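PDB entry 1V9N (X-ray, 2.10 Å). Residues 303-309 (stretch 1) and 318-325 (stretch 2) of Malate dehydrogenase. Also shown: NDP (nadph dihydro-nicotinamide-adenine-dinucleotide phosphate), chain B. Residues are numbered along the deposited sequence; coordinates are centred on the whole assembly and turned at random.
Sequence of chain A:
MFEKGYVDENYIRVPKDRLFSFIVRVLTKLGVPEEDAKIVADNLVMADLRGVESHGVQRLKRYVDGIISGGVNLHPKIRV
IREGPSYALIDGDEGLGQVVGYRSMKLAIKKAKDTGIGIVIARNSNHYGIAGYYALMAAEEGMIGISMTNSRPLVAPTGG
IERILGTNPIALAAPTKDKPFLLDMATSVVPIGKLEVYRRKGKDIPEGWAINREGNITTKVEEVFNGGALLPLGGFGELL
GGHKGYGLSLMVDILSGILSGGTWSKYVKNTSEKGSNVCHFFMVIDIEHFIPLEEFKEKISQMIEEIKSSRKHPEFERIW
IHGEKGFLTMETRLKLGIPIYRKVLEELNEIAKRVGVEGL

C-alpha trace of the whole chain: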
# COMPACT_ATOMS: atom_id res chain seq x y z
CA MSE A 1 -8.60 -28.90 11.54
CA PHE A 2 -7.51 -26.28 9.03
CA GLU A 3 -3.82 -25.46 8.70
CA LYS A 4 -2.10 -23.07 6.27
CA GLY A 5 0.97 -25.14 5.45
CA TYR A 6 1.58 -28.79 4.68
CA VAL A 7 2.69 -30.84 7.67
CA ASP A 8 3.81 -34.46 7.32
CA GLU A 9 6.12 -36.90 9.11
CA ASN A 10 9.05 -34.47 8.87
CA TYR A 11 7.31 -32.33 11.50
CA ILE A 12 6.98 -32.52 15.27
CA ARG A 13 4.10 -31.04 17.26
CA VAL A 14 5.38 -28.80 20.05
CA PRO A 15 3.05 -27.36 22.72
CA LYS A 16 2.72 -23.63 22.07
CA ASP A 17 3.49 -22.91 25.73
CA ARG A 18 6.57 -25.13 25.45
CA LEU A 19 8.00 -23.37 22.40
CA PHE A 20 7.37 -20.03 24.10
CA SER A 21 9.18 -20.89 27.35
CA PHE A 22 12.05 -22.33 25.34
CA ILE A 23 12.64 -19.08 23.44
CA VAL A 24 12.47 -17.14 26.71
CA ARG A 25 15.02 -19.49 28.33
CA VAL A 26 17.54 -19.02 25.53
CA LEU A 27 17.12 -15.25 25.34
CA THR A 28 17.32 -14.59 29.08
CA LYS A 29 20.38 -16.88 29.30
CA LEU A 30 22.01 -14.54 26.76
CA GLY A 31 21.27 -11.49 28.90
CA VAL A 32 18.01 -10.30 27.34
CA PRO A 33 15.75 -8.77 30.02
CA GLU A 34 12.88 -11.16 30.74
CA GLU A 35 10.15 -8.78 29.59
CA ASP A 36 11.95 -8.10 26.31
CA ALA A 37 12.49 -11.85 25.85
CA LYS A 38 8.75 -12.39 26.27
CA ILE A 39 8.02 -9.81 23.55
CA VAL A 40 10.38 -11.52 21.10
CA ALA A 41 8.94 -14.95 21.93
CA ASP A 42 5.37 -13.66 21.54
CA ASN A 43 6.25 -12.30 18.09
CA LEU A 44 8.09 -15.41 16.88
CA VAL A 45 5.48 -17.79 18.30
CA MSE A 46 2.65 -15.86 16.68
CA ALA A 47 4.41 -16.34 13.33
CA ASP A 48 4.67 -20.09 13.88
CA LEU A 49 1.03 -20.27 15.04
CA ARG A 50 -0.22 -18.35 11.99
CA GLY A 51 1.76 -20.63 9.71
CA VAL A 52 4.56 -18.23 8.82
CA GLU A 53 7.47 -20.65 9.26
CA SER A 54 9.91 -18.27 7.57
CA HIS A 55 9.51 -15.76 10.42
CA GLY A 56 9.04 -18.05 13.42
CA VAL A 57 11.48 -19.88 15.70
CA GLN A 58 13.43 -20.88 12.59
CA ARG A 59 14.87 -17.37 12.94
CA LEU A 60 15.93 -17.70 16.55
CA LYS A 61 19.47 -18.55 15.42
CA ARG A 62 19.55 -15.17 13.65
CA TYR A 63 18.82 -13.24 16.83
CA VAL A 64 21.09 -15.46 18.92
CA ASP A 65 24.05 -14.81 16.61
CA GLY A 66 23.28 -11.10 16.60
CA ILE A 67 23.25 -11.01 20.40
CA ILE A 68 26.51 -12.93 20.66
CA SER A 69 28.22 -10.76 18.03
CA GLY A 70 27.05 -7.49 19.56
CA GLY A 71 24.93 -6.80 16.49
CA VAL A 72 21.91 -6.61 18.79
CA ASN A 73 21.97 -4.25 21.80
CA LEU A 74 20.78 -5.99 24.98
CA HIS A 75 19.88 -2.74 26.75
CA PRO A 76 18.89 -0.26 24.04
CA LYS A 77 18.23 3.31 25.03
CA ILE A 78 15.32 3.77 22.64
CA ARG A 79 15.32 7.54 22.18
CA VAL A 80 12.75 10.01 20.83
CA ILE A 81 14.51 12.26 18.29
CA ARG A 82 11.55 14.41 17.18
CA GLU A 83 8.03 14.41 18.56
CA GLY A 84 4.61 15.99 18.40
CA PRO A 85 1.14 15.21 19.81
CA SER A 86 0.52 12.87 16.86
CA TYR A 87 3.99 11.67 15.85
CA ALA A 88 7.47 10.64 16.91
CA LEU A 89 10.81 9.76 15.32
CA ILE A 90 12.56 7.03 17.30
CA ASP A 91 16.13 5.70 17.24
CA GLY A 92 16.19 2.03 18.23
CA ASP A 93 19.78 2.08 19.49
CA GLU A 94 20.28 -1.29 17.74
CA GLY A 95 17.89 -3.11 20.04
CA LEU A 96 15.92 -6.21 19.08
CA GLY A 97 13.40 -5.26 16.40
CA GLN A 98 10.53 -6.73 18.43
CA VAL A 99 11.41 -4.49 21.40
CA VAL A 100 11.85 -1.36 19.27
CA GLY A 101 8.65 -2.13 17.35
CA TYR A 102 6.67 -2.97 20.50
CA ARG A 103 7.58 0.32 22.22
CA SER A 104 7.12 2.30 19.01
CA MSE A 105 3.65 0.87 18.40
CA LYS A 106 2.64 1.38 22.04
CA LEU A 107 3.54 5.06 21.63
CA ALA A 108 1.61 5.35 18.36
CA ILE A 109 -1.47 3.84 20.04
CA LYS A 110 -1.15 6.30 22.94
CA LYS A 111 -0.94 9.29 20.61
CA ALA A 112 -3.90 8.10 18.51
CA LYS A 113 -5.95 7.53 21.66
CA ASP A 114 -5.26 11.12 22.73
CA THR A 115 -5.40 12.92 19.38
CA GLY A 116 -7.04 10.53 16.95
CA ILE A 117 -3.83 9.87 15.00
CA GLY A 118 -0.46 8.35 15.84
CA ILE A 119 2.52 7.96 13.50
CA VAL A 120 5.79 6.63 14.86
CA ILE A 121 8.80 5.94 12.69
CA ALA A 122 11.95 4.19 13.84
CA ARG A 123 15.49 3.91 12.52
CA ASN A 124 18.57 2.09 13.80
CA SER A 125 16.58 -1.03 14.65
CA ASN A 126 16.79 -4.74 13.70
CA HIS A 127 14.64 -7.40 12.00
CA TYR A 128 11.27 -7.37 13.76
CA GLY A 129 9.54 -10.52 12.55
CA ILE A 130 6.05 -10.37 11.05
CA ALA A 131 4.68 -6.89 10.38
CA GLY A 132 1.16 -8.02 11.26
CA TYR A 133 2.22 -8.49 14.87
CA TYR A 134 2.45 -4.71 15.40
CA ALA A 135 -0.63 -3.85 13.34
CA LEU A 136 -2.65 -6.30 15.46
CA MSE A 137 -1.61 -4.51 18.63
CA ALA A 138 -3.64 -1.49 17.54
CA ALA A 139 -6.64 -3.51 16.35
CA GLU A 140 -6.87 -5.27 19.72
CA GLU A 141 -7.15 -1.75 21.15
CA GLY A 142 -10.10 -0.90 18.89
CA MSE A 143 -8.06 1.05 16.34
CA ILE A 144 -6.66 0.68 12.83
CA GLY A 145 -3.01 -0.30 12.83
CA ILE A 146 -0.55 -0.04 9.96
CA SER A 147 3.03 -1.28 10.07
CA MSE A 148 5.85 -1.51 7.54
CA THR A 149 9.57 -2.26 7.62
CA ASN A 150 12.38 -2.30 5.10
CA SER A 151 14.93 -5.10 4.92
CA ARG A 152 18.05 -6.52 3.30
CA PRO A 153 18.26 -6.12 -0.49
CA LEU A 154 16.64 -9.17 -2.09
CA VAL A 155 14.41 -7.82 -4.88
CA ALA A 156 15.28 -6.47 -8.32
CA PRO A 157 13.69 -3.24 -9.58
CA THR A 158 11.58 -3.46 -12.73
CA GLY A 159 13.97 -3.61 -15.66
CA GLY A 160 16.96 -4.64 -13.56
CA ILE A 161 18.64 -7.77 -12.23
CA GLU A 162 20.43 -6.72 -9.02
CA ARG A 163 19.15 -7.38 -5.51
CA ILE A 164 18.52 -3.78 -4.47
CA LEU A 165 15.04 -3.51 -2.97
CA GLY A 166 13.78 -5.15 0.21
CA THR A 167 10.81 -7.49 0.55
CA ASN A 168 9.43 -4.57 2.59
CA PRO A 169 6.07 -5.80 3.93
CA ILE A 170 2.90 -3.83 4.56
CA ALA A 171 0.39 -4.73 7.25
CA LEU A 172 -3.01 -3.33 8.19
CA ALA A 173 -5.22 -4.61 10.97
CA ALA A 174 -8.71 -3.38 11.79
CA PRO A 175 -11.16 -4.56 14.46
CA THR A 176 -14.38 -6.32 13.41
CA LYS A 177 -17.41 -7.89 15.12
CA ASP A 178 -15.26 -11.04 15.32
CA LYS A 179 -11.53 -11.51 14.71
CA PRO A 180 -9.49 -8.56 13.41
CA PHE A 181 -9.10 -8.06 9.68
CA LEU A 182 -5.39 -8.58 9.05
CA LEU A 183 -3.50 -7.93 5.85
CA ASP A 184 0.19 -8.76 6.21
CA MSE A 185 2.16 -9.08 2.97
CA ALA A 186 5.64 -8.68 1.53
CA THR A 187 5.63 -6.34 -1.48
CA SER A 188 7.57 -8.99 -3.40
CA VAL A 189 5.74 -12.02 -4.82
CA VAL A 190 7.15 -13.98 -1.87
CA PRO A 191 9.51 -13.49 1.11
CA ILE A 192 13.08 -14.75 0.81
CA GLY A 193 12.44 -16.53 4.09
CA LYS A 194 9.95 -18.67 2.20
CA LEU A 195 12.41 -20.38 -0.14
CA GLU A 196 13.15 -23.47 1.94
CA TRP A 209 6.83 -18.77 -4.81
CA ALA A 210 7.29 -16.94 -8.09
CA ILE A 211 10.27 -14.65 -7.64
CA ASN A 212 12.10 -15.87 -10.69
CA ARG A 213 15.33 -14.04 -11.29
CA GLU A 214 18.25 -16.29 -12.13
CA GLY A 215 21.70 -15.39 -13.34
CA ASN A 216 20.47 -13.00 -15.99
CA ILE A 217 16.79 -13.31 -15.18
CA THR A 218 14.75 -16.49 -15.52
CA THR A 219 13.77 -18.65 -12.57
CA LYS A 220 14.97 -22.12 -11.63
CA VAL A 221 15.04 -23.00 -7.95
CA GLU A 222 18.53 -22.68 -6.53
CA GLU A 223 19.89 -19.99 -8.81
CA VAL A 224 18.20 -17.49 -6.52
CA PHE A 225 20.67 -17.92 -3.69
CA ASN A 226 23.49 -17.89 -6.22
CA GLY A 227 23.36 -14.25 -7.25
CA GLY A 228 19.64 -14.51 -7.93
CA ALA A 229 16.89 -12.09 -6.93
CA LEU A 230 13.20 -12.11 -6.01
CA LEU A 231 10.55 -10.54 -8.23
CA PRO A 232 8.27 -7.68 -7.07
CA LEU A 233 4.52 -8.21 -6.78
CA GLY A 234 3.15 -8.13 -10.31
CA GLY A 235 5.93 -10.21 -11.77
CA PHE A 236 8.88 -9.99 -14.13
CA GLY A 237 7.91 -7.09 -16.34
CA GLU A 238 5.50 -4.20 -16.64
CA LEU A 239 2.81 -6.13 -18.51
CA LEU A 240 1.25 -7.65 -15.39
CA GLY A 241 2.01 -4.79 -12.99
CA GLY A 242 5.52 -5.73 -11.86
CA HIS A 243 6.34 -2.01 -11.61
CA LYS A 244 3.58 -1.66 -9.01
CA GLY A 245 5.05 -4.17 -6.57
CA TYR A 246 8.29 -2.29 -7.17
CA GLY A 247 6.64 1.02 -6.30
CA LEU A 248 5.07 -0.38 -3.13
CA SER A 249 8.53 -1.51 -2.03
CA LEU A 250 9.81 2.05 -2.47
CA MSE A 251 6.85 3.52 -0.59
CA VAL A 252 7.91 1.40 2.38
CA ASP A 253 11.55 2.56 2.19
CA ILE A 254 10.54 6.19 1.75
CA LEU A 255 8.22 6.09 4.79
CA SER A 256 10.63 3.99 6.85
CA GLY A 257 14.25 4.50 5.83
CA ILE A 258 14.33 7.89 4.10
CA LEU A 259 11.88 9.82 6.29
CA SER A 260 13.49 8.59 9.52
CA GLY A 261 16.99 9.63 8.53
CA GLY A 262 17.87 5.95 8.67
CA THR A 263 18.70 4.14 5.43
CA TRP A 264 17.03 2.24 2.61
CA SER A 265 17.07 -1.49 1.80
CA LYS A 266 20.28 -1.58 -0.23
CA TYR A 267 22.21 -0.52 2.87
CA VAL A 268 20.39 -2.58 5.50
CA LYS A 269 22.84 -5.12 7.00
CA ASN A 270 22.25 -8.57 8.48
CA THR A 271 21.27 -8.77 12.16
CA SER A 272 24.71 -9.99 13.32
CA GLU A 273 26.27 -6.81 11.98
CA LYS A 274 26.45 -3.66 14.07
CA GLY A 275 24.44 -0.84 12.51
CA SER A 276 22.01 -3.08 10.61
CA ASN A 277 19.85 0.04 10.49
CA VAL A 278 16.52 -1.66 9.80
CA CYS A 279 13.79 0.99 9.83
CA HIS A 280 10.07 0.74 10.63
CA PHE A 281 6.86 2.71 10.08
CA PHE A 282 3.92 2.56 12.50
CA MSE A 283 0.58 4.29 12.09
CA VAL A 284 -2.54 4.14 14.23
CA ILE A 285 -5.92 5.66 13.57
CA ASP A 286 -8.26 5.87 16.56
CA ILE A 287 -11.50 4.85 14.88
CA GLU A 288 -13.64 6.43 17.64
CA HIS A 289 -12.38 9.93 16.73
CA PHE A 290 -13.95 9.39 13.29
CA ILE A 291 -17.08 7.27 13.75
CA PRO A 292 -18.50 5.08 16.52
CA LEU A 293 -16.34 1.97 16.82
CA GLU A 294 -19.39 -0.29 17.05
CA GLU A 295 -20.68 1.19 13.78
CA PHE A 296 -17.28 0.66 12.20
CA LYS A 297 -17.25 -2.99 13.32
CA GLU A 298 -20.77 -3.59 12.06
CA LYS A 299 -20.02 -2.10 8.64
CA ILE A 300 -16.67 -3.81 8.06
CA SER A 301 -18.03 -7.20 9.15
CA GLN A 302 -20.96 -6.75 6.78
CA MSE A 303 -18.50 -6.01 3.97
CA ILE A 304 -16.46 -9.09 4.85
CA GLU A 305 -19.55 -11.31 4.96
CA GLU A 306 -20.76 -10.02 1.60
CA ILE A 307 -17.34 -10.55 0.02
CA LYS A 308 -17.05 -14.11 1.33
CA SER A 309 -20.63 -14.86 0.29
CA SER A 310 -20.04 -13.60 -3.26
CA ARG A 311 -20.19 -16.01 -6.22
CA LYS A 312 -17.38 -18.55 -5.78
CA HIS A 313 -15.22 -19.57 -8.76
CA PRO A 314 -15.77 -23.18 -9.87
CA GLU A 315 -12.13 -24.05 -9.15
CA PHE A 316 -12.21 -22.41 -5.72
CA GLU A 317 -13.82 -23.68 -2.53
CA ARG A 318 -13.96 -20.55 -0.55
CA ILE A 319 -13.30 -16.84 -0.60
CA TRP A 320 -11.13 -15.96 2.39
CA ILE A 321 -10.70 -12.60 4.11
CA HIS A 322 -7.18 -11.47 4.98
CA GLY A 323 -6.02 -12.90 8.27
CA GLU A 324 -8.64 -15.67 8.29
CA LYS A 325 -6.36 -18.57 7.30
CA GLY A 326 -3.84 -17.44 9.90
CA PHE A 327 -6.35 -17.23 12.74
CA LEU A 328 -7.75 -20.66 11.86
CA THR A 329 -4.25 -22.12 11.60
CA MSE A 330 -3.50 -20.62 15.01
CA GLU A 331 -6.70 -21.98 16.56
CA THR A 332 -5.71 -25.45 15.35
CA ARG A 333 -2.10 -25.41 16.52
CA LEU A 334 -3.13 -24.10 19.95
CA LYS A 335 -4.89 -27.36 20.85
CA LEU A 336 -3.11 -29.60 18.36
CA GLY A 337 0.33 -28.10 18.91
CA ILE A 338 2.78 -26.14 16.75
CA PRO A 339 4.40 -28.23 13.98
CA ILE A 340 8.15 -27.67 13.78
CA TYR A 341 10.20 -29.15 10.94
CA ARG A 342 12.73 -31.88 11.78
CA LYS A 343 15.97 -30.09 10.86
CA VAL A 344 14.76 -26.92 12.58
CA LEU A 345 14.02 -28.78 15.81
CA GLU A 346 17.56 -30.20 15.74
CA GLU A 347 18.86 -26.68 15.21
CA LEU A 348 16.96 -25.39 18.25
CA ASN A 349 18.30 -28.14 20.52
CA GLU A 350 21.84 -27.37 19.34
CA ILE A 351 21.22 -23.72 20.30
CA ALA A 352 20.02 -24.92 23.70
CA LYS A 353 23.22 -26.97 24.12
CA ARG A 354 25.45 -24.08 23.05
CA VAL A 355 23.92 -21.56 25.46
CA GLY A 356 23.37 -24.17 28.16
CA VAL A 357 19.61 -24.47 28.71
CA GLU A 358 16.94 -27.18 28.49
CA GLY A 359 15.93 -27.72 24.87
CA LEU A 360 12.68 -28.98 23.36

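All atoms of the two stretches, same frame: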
# COMPACT_ATOMS: atom_id res chain seq x y z
N MSE A 303 -19.24 -6.01 5.23
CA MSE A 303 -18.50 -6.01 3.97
C MSE A 303 -17.81 -7.36 3.81
O MSE A 303 -17.85 -7.96 2.74
CB MSE A 303 -17.45 -4.89 3.96
CG MSE A 303 -16.50 -4.95 2.78
SE MSE A 303 -15.10 -3.59 2.81
CE MSE A 303 -13.81 -4.49 3.95
N ILE A 304 -17.16 -7.82 4.87
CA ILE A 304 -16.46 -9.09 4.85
C ILE A 304 -17.42 -10.24 4.53
O ILE A 304 -17.12 -11.10 3.70
CB ILE A 304 -15.76 -9.37 6.20
CG1 ILE A 304 -14.67 -8.32 6.45
CG2 ILE A 304 -15.17 -10.78 6.21
CD1 ILE A 304 -14.09 -8.35 7.85
N GLU A 305 -18.57 -10.25 5.19
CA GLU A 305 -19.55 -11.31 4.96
C GLU A 305 -20.04 -11.31 3.51
O GLU A 305 -20.18 -12.36 2.90
CB GLU A 305 -20.74 -11.14 5.92
CG GLU A 305 -21.76 -12.27 5.80
CD GLU A 305 -21.12 -13.64 5.92
OE1 GLU A 305 -20.60 -13.96 7.01
OE2 GLU A 305 -21.13 -14.40 4.92
N GLU A 306 -20.29 -10.12 2.97
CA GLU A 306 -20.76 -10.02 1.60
C GLU A 306 -19.69 -10.42 0.59
O GLU A 306 -20.00 -10.94 -0.48
CB GLU A 306 -21.26 -8.60 1.32
CG GLU A 306 -22.57 -8.30 2.02
CD GLU A 306 -23.07 -6.91 1.74
OE1 GLU A 306 -23.10 -6.52 0.56
OE2 GLU A 306 -23.46 -6.21 2.70
N ILE A 307 -18.42 -10.17 0.92
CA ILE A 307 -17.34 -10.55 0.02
C ILE A 307 -17.20 -12.07 0.02
O ILE A 307 -17.10 -12.70 -1.04
CB ILE A 307 -15.99 -9.93 0.45
CG1 ILE A 307 -16.02 -8.41 0.29
CG2 ILE A 307 -14.85 -10.52 -0.39
CD1 ILE A 307 -14.72 -7.73 0.69
N LYS A 308 -17.19 -12.66 1.21
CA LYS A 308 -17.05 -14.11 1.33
C LYS A 308 -18.21 -14.83 0.67
O LYS A 308 -18.03 -15.84 0.00
CB LYS A 308 -16.96 -14.50 2.81
CG LYS A 308 -15.71 -13.98 3.51
CD LYS A 308 -15.72 -14.28 5.00
CE LYS A 308 -15.65 -15.77 5.29
NZ LYS A 308 -14.41 -16.40 4.74
N SER A 309 -19.41 -14.28 0.84
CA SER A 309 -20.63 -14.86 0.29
C SER A 309 -20.83 -14.60 -1.20
O SER A 309 -21.82 -15.06 -1.77
CB SER A 309 -21.85 -14.35 1.05
OG SER A 309 -21.77 -14.72 2.42
N ARG A 318 -13.56 -21.59 -1.47
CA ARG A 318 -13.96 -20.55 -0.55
C ARG A 318 -13.25 -19.26 -0.83
O ARG A 318 -12.17 -19.25 -1.41
CB ARG A 318 -13.60 -21.15 0.80
CG ARG A 318 -13.59 -20.27 1.96
CD ARG A 318 -13.10 -21.12 3.10
NE ARG A 318 -13.30 -20.42 4.36
CZ ARG A 318 -13.18 -20.99 5.55
NH1 ARG A 318 -12.85 -22.27 5.64
NH2 ARG A 318 -13.38 -20.28 6.65
N ILE A 319 -13.89 -18.17 -0.45
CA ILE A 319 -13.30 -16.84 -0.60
C ILE A 319 -12.91 -16.49 0.82
O ILE A 319 -13.76 -16.43 1.71
CB ILE A 319 -14.32 -15.81 -1.13
CG1 ILE A 319 -14.69 -16.15 -2.58
CG2 ILE A 319 -13.74 -14.41 -1.04
CD1 ILE A 319 -15.79 -15.28 -3.17
N TRP A 320 -11.61 -16.30 1.05
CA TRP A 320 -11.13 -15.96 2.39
C TRP A 320 -11.00 -14.45 2.55
O TRP A 320 -10.99 -13.71 1.57
CB TRP A 320 -9.74 -16.56 2.64
CG TRP A 320 -9.65 -18.05 2.53
CD1 TRP A 320 -9.42 -18.78 1.40
CD2 TRP A 320 -9.75 -18.99 3.61
NE1 TRP A 320 -9.36 -20.12 1.70
CE2 TRP A 320 -9.57 -20.28 3.05
CE3 TRP A 320 -9.98 -18.88 4.98
CZ2 TRP A 320 -9.60 -21.44 3.82
CZ3 TRP A 320 -10.02 -20.04 5.75
CH2 TRP A 320 -9.83 -21.31 5.17
N ILE A 321 -10.91 -14.01 3.80
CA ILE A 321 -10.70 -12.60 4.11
C ILE A 321 -9.30 -12.60 4.71
O ILE A 321 -8.90 -13.55 5.38
CB ILE A 321 -11.73 -12.06 5.15
CG1 ILE A 321 -11.57 -10.55 5.28
CG2 ILE A 321 -11.51 -12.71 6.50
CD1 ILE A 321 -11.79 -9.80 3.98
N HIS A 322 -8.54 -11.54 4.47
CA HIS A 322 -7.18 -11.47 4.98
C HIS A 322 -7.06 -11.64 6.48
O HIS A 322 -7.70 -10.94 7.26
CB HIS A 322 -6.53 -10.18 4.50
CG HIS A 322 -6.56 -10.04 3.01
ND1 HIS A 322 -7.73 -9.79 2.32
CD2 HIS A 322 -5.61 -10.23 2.07
CE1 HIS A 322 -7.49 -9.83 1.02
NE2 HIS A 322 -6.20 -10.10 0.84
N GLY A 323 -6.24 -12.61 6.87
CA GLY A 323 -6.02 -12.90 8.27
C GLY A 323 -6.78 -14.14 8.72
O GLY A 323 -6.43 -14.76 9.73
N GLU A 324 -7.81 -14.51 7.96
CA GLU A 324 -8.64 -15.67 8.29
C GLU A 324 -7.88 -16.99 8.36
O GLU A 324 -7.97 -17.70 9.35
CB GLU A 324 -9.80 -15.77 7.31
CG GLU A 324 -10.76 -16.91 7.59
CD GLU A 324 -12.05 -16.79 6.80
OE1 GLU A 324 -12.01 -16.30 5.66
OE2 GLU A 324 -13.11 -17.20 7.33
N LYS A 325 -7.14 -17.33 7.30
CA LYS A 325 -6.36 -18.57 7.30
C LYS A 325 -5.46 -18.62 8.52
O LYS A 325 -5.40 -19.62 9.23
CB LYS A 325 -5.48 -18.67 6.05
CG LYS A 325 -6.20 -18.97 4.75
CD LYS A 325 -5.20 -19.01 3.60
CE LYS A 325 -5.85 -19.32 2.28
NZ LYS A 325 -4.86 -19.30 1.16
PA NDP B . 1.09 -14.39 2.25
O1A NDP B . 1.21 -15.56 3.08
O2A NDP B . 1.04 -14.44 0.75
O5B NDP B . -0.21 -13.55 2.80
C5B NDP B . -0.60 -12.30 2.21
C4B NDP B . -1.82 -11.83 3.02
O4B NDP B . -2.96 -12.31 2.27
C3B NDP B . -2.00 -12.34 4.42
O3B NDP B . -2.55 -11.25 5.23
C2B NDP B . -2.95 -13.48 4.35
O2B NDP B . -3.70 -13.80 5.54
C1B NDP B . -3.77 -13.09 3.15
N9A NDP B . -4.26 -14.22 2.33
C8A NDP B . -3.61 -15.45 1.99
N7A NDP B . -4.37 -16.18 1.21
C5A NDP B . -5.52 -15.48 1.01
C6A NDP B . -6.73 -15.71 0.28
N6A NDP B . -6.89 -16.84 -0.42
N1A NDP B . -7.73 -14.76 0.29
C2A NDP B . -7.58 -13.60 1.01
N3A NDP B . -6.48 -13.29 1.73
C4A NDP B . -5.48 -14.28 1.69
O3 NDP B . 2.16 -13.28 2.58
PN NDP B . 3.74 -13.09 2.50
O1N NDP B . 3.94 -11.96 1.60
O2N NDP B . 4.22 -14.44 2.05
O5D NDP B . 4.08 -12.78 4.02
C5D NDP B . 5.20 -13.39 4.72
C4D NDP B . 5.28 -12.87 6.20
O4D NDP B . 6.61 -12.42 6.40
C3D NDP B . 4.38 -11.66 6.58
O3D NDP B . 3.82 -11.91 7.87
C2D NDP B . 5.29 -10.44 6.52
O2D NDP B . 4.85 -9.43 7.39
C1D NDP B . 6.66 -11.08 6.89
N1N NDP B . 7.83 -10.39 6.28
C2N NDP B . 8.72 -9.75 7.19
C3N NDP B . 9.88 -9.09 6.60
C7N NDP B . 10.85 -8.42 7.48
O7N NDP B . 11.85 -7.84 7.06
N7N NDP B . 10.66 -8.41 8.83
C4N NDP B . 10.04 -9.12 5.18
C5N NDP B . 9.15 -9.75 4.32
C6N NDP B . 8.04 -10.39 4.87
P2B NDP B . -3.39 -14.94 6.54
O1X NDP B . -4.73 -15.48 6.82
O2X NDP B . -2.75 -14.39 7.77
O3X NDP B . -2.48 -15.98 5.87
O HOH W 1 -16.36 -18.38 0.96

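A lysine at the end of a helix can tie down a neighbouring loop when its aliphatic stem spans the gap and its ammonium group meets acceptors already held in place. The contact between residues 303-309 and 318-325 of this malate dehydrogenase illustrates the principle. The first stretch is the last part of a helix running through K308; the second is an extended loop that bends through a type II turn, I321 to E324, into a new helix. The backbones come close at K308 and I319, whose CA atoms lie 5.0 Å apart, and are wider at I304 and I321, at 6.8 Å.

Isoleucines fill the space between them. I319 and I321 both direct CA-to-CB toward the helix, while W320, between them, points away, the alternation expected of an extended chain. I321, with chi1 t and chi2 p, brings CG1 to 3.7 Å from CG2 of I304; CG2 of I307 lies 4.1 Å from CG2 of I319.

The CA-to-CB bond of K308 points sideways to the loop, but its chi angles of m, t, p and p bring the end of the chain to it. There NZ donates to O of I319 at 3.1 Å and forms a salt bridge with E324, 2.6 Å from OE1, with a weak second bond to OE2 at 3.0 Å. E324 is nearly extended (t, t), and its carboxylate is held from its own stretch as well: N of I321 donates to OE1 at 3.1 Å, and NH2 of R318 forms a salt bridge with OE2 at 3.2 Å. The shared carboxylate offsets the proximity of two cations, K308 NZ and R318 NE, 4.2 Å apart. Water 1 adds a backbone bridge, accepting from N of I319 at 2.9 Å and donating to O of K308 at 3.2 Å.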